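Long-range contacts in GH127 beta-L-arabinofuranoside (Geobacillus stearothermophilus, PDB 4QK0), which probably hydrolyses beta-L-arabinofuranosidic linkages, releasing L-arabinose, as a glycoside hydrolase of family 127: residues 27-31 with 89-93; 131-135 with 173-178. All blocks are in the same frame, centred on the assembly; numbering follows the deposited sequence.

Contact 1 of 2, residues 27-31 with 89-93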
loop_
_atom_site.group_PDB
_atom_site.type_symbol
_atom_site.label_atom_id
_atom_site.label_comp_id
_atom_site.label_asym_id
_atom_site.label_seq_id
_atom_site.Cartn_x
_atom_site.Cartn_y
_atom_site.Cartn_z
ATOM N N ILE A 27 -20.945 -19.980 20.779
ATOM C CA ILE A 27 -22.414 -19.958 20.632
ATOM C C ILE A 27 -23.070 -19.221 21.776
ATOM O O ILE A 27 -23.967 -18.431 21.561
ATOM C CB ILE A 27 -22.981 -21.387 20.487
ATOM C CG1 ILE A 27 -22.458 -21.959 19.178
ATOM C CG2 ILE A 27 -24.499 -21.380 20.484
ATOM C CD1 ILE A 27 -23.178 -23.185 18.704
ATOM N N ASP A 28 -22.606 -19.464 22.977
ATOM C CA ASP A 28 -23.113 -18.743 24.136
ATOM C C ASP A 28 -22.910 -17.265 24.017
ATOM O O ASP A 28 -23.800 -16.480 24.374
ATOM C CB ASP A 28 -22.478 -19.259 25.435
ATOM C CG ASP A 28 -22.927 -20.713 25.770
ATOM O OD1 ASP A 28 -23.979 -21.154 25.237
ATOM O OD2 ASP A 28 -22.234 -21.422 26.565
ATOM N N VAL A 29 -21.734 -16.870 23.521
ATOM C CA VAL A 29 -21.468 -15.449 23.276
ATOM C C VAL A 29 -22.411 -14.895 22.232
ATOM O O VAL A 29 -22.951 -13.781 22.378
ATOM C CB VAL A 29 -20.000 -15.223 22.864
ATOM C CG1 VAL A 29 -19.820 -13.857 22.249
ATOM C CG2 VAL A 29 -19.098 -15.372 24.085
ATOM N N VAL A 30 -22.608 -15.621 21.142
ATOM C CA VAL A 30 -23.557 -15.123 20.128
ATOM C C VAL A 30 -24.965 -14.982 20.688
ATOM O O VAL A 30 -25.681 -14.017 20.388
ATOM C CB VAL A 30 -23.577 -16.079 18.893
ATOM C CG1 VAL A 30 -24.742 -15.768 17.971
ATOM C CG2 VAL A 30 -22.308 -15.953 18.103
ATOM N N ARG A 31 -25.370 -15.959 21.504
ATOM C CA ARG A 31 -26.732 -15.993 22.047
ATOM C C ARG A 31 -26.973 -14.908 23.073
ATOM O O ARG A 31 -28.029 -14.267 23.055
ATOM C CB ARG A 31 -27.037 -17.372 22.680
ATOM C CG ARG A 31 -28.475 -17.477 23.270
ATOM C CD ARG A 31 -28.736 -18.852 23.866
ATOM N NE ARG A 31 -29.119 -19.717 22.763
ATOM C CZ ARG A 31 -28.437 -20.746 22.301
ATOM N NH1 ARG A 31 -27.320 -21.134 22.880
ATOM N NH2 ARG A 31 -28.918 -21.404 21.261
ATOM N N LEU A 89 -30.070 -20.329 16.423
ATOM C CA LEU A 89 -30.004 -20.347 17.885
ATOM C C LEU A 89 -31.149 -21.175 18.477
ATOM O O LEU A 89 -30.955 -21.931 19.448
ATOM C CB LEU A 89 -30.034 -18.939 18.448
ATOM C CG LEU A 89 -28.684 -18.232 18.257
ATOM C CD1 LEU A 89 -28.824 -16.787 18.709
ATOM C CD2 LEU A 89 -27.570 -18.871 19.020
ATOM N N LEU A 90 -32.331 -21.013 17.896
ATOM C CA LEU A 90 -33.506 -21.748 18.333
ATOM C C LEU A 90 -33.438 -23.242 18.101
ATOM O O LEU A 90 -34.133 -23.959 18.789
ATOM C CB LEU A 90 -34.763 -21.199 17.667
ATOM C CG LEU A 90 -35.116 -19.753 18.017
ATOM C CD1 LEU A 90 -36.295 -19.260 17.207
ATOM C CD2 LEU A 90 -35.414 -19.579 19.503
ATOM N N GLU A 91 -32.646 -23.720 17.141
ATOM C CA GLU A 91 -32.408 -25.162 16.979
ATOM C C GLU A 91 -31.687 -25.758 18.163
ATOM O O GLU A 91 -31.812 -26.947 18.400
ATOM C CB GLU A 91 -31.527 -25.470 15.767
ATOM C CG GLU A 91 -32.195 -25.359 14.414
ATOM C CD GLU A 91 -31.334 -25.872 13.261
ATOM O OE1 GLU A 91 -30.087 -25.785 13.345
ATOM O OE2 GLU A 91 -31.904 -26.364 12.249
ATOM N N THR A 92 -30.860 -24.984 18.859
ATOM C CA THR A 92 -30.039 -25.541 19.935
ATOM C C THR A 92 -30.507 -25.101 21.325
ATOM O O THR A 92 -29.895 -25.447 22.308
ATOM C CB THR A 92 -28.532 -25.182 19.773
ATOM O OG1 THR A 92 -28.328 -23.768 19.930
ATOM C CG2 THR A 92 -28.002 -25.636 18.419
ATOM N N LYS A 93 -31.572 -24.315 21.405
ATOM C CA LYS A 93 -32.150 -23.941 22.693
ATOM C C LYS A 93 -33.383 -23.102 22.440
ATOM O O LYS A 93 -33.285 -21.956 21.961
ATOM C CB LYS A 93 -31.166 -23.147 23.554
ATOM C CG LYS A 93 -31.724 -22.822 24.933
ATOM C CD LYS A 93 -30.839 -21.885 25.741
ATOM C CE LYS A 93 -31.779 -20.839 26.410
ATOM N NZ LYS A 93 -31.862 -20.961 27.894
HETATM O O HOH W 1 -31.504 -19.497 21.806
#
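Arg31 reaches from helix 22-42 to the C-terminal end of helix 76-92, where one of its nitrogens makes two hydrogen bonds in a helix-helix contact of the GH127 catalytic domain, whose clan is built on an (alpha/alpha)6 barrel. Arg31 NH2 donates to the main-chain Leu89 O at 2.8 Å, with an N-H...O angle of 133°. It also donates to Thr92 OG1, again at 2.8 Å and straighter, at 152°. Both acceptors lie close to the guanidinium plane, as expected when the two hydrogens of one NH2 diverge within it. Leu89 O also receives Thr92 N, and the two donors approach from opposite faces of the carbonyl plane, so the oxygen takes the arginine without giving up its bond to Thr92 N. A partial negative charge at such a helix end would favour the cationic group there.

At the same edge a water accepts from Arg31 NE and donates to Lys93 O, so that NE and NH2 both point at the end of helix 76-92. Lys93 CB lies over one guanidinium face and Leu89 CD2 over the opposite one, each 3.6 Å from the plane, so the group is held between two aliphatic carbons while its rim makes the polar bonds. The arginine chain runs straight through chi2 and then bends at chi3 (-83°), which turns the flat group toward the helix end.

Beyond the polar centre, Leu89 carries the apolar packing on helix 22-42. Its two methyls divide the work between Val30 and Ile27, and helix 413-422 extends the same layer through Ile421, Ala418 and Ala422. Val30 CG1 meets Leu89 CD1 at 4.3 Å, and Ile27 CG2 approaches Leu89 CD2 at 4.2 Å.

Contact 2 of 2, residues 131-135 with 173-178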
loop_
_atom_site.group_PDB
_atom_site.type_symbol
_atom_site.label_atom_id
_atom_site.label_comp_id
_atom_site.label_asym_id
_atom_site.label_seq_id
_atom_site.Cartn_x
_atom_site.Cartn_y
_atom_site.Cartn_z
ATOM N N ARG A 131 -38.344 0.142 -9.098
ATOM C CA ARG A 131 -37.800 -1.162 -8.892
ATOM C C ARG A 131 -37.206 -1.787 -10.150
ATOM O O ARG A 131 -37.570 -1.484 -11.289
ATOM C CB ARG A 131 -38.790 -2.102 -8.228
ATOM C CG ARG A 131 -40.029 -2.466 -9.046
ATOM C CD ARG A 131 -41.028 -3.198 -8.172
ATOM N NE ARG A 131 -42.212 -3.543 -8.935
ATOM C CZ ARG A 131 -43.244 -4.293 -8.518
ATOM N NH1 ARG A 131 -43.282 -4.848 -7.325
ATOM N NH2 ARG A 131 -44.248 -4.524 -9.371
ATOM N N TRP A 132 -36.182 -2.581 -9.909
ATOM C CA TRP A 132 -35.496 -3.292 -10.973
ATOM C C TRP A 132 -34.788 -2.431 -12.022
ATOM O O TRP A 132 -34.532 -2.902 -13.112
ATOM C CB TRP A 132 -36.486 -4.220 -11.708
ATOM C CG TRP A 132 -37.379 -5.138 -10.860
ATOM C CD1 TRP A 132 -38.721 -5.330 -11.021
ATOM C CD2 TRP A 132 -36.968 -6.017 -9.798
ATOM N NE1 TRP A 132 -39.187 -6.290 -10.113
ATOM C CE2 TRP A 132 -38.123 -6.731 -9.365
ATOM C CE3 TRP A 132 -35.746 -6.278 -9.168
ATOM C CZ2 TRP A 132 -38.071 -7.682 -8.343
ATOM C CZ3 TRP A 132 -35.698 -7.224 -8.137
ATOM C CH2 TRP A 132 -36.860 -7.905 -7.723
HETATM N N MSE A 133 -34.465 -1.195 -11.719
HETATM C CA MSE A 133 -33.777 -0.339 -12.687
HETATM C C MSE A 133 -32.282 -0.209 -12.402
HETATM O O MSE A 133 -31.536 0.324 -13.206
HETATM C CB MSE A 133 -34.442 1.047 -12.747
HETATM C CG MSE A 133 -35.899 0.999 -13.235
HETATM SE SE MSE A 133 -36.135 0.378 -15.100
HETATM C CE MSE A 133 -37.086 -1.328 -14.942
ATOM N N ASN A 134 -31.825 -0.683 -11.243
ATOM C CA ASN A 134 -30.404 -0.669 -10.900
ATOM C C ASN A 134 -29.995 -1.878 -10.082
ATOM O O ASN A 134 -29.693 -1.823 -8.882
ATOM C CB ASN A 134 -29.979 0.628 -10.187
ATOM C CG ASN A 134 -28.457 0.783 -10.160
ATOM O OD1 ASN A 134 -27.703 -0.179 -10.365
ATOM N ND2 ASN A 134 -28.006 1.996 -9.911
ATOM N N LEU A 135 -29.937 -2.990 -10.799
ATOM C CA LEU A 135 -29.477 -4.266 -10.244
ATOM C C LEU A 135 -27.993 -4.258 -9.996
ATOM O O LEU A 135 -27.505 -5.002 -9.151
ATOM C CB LEU A 135 -29.834 -5.419 -11.215
ATOM C CG LEU A 135 -31.272 -6.003 -11.150
ATOM C CD1 LEU A 135 -31.469 -6.705 -9.833
ATOM C CD2 LEU A 135 -32.340 -4.927 -11.325
ATOM N N TYR A 173 -42.417 -14.201 -7.755
ATOM C CA TYR A 173 -42.482 -12.920 -8.473
ATOM C C TYR A 173 -41.164 -12.675 -9.199
ATOM O O TYR A 173 -41.138 -12.334 -10.412
ATOM C CB TYR A 173 -42.819 -11.768 -7.518
ATOM C CG TYR A 173 -42.725 -10.421 -8.177
ATOM C CD1 TYR A 173 -43.426 -10.133 -9.326
ATOM C CD2 TYR A 173 -41.848 -9.433 -7.668
ATOM C CE1 TYR A 173 -43.273 -8.908 -9.961
ATOM C CE2 TYR A 173 -41.680 -8.204 -8.296
ATOM C CZ TYR A 173 -42.359 -7.943 -9.425
ATOM O OH TYR A 173 -42.192 -6.711 -10.027
ATOM N N ILE A 174 -40.048 -12.901 -8.500
ATOM C CA ILE A 174 -38.731 -12.688 -9.125
ATOM C C ILE A 174 -38.582 -13.535 -10.420
ATOM O O ILE A 174 -38.044 -13.102 -11.416
ATOM C CB ILE A 174 -37.618 -13.026 -8.120
ATOM C CG1 ILE A 174 -37.551 -11.927 -7.040
ATOM C CG2 ILE A 174 -36.258 -13.213 -8.825
ATOM C CD1 ILE A 174 -36.725 -12.342 -5.864
ATOM N N GLY A 175 -39.093 -14.752 -10.350
ATOM C CA GLY A 175 -39.131 -15.683 -11.492
ATOM C C GLY A 175 -39.923 -15.177 -12.670
ATOM O O GLY A 175 -39.580 -15.459 -13.788
ATOM N N THR A 176 -40.977 -14.387 -12.422
ATOM C CA THR A 176 -41.700 -13.799 -13.534
ATOM C C THR A 176 -40.929 -12.658 -14.131
ATOM O O THR A 176 -41.036 -12.403 -15.327
ATOM C CB THR A 176 -43.125 -13.309 -13.168
ATOM O OG1 THR A 176 -43.072 -12.218 -12.235
ATOM C CG2 THR A 176 -43.986 -14.468 -12.557
ATOM N N VAL A 177 -40.191 -11.943 -13.306
ATOM C CA VAL A 177 -39.545 -10.715 -13.766
ATOM C C VAL A 177 -38.253 -11.002 -14.524
ATOM O O VAL A 177 -37.988 -10.373 -15.553
ATOM C CB VAL A 177 -39.203 -9.818 -12.597
ATOM C CG1 VAL A 177 -38.326 -8.671 -13.050
ATOM C CG2 VAL A 177 -40.476 -9.285 -11.985
ATOM N N PHE A 178 -37.463 -11.928 -14.022
ATOM C CA PHE A 178 -36.145 -12.180 -14.621
ATOM C C PHE A 178 -36.059 -13.444 -15.468
ATOM O O PHE A 178 -36.457 -14.531 -15.029
ATOM C CB PHE A 178 -35.081 -12.245 -13.527
ATOM C CG PHE A 178 -34.881 -10.927 -12.855
ATOM C CD1 PHE A 178 -34.042 -9.996 -13.393
ATOM C CD2 PHE A 178 -35.616 -10.604 -11.737
ATOM C CE1 PHE A 178 -33.881 -8.765 -12.799
ATOM C CE2 PHE A 178 -35.461 -9.374 -11.118
ATOM C CZ PHE A 178 -34.597 -8.448 -11.657
#
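The indole of Trp132 has Val177 and Phe178 over one face, Arg131 CB over the opposite face and Tyr173 at its edge. With Tyr173 and Phe178 it forms an aromatic cluster joining the loop between helices 122-126 and 140-158 to the end of helix 162-177, in the helical GH127 catalytic domain. Phe178 directs its edge at the six-membered ring: the planes stand at 88° with centroids 4.9 Å apart, a T-shaped pair. The nearest approach is Phe178 CZ to Trp132 CE3, 3.5 Å. Val177 CG1 sits over the five-membered ring, 4.0 Å from its centroid, which fits a CH-pi contact. Both residues come from the point where the helix ends, since Phe178 is the first to leave helical phi/psi.

At the indole edge, Trp132 NE1 donates to Tyr173 OH at 3.0 Å. The bond is nearly straight at 164°, and the oxygen lies close to the indole plane, so the N-H is satisfied and the rotation of the ring is constrained. Tyr173 CG stands opposite its own backbone N (chi1 173°); the phenol thus runs out toward the loop and its OH arrives at the indole edge.

The same hydroxyl oxygen lies over the centre of the Arg131 guanidinium, 3.0 Å above its plane. It rests on the flat face, where the N-H bonds do not point at it, so this is a close polar contact without a hydrogen bond; Arg131 instead forms a salt bridge with Asp116 and a cation-pi contact with Tyr118. Glu140 accepts from the backbone of Trp132, helping to hold the loop.

Leu135 closes the far side of the cluster, with Leu135 CD1 4.0 Å from Phe178 CZ.

Contacts 1 and 2 both fall within the GH127 catalytic domain and follow one another along the chain, contact 1 closing before contact 2 opens. Their centres are 35 Å apart and their nearest atoms about 23 Å, so neither touches the other. Helix 140-158 links their surroundings: Leu90 and Glu91 touch residues 154-158 near one end, whereas Trp132, Leu135 and Ile174 pack on Leu141 and Ala144 near the other. The centre of contact 1 lies about 18 Å, and that of contact 2 about 28 Å, from the centre of the chain. Both involve the C-terminal end of a helix, met by an arginine in 27-31 and by the indole of Trp132 in the loop 131-135.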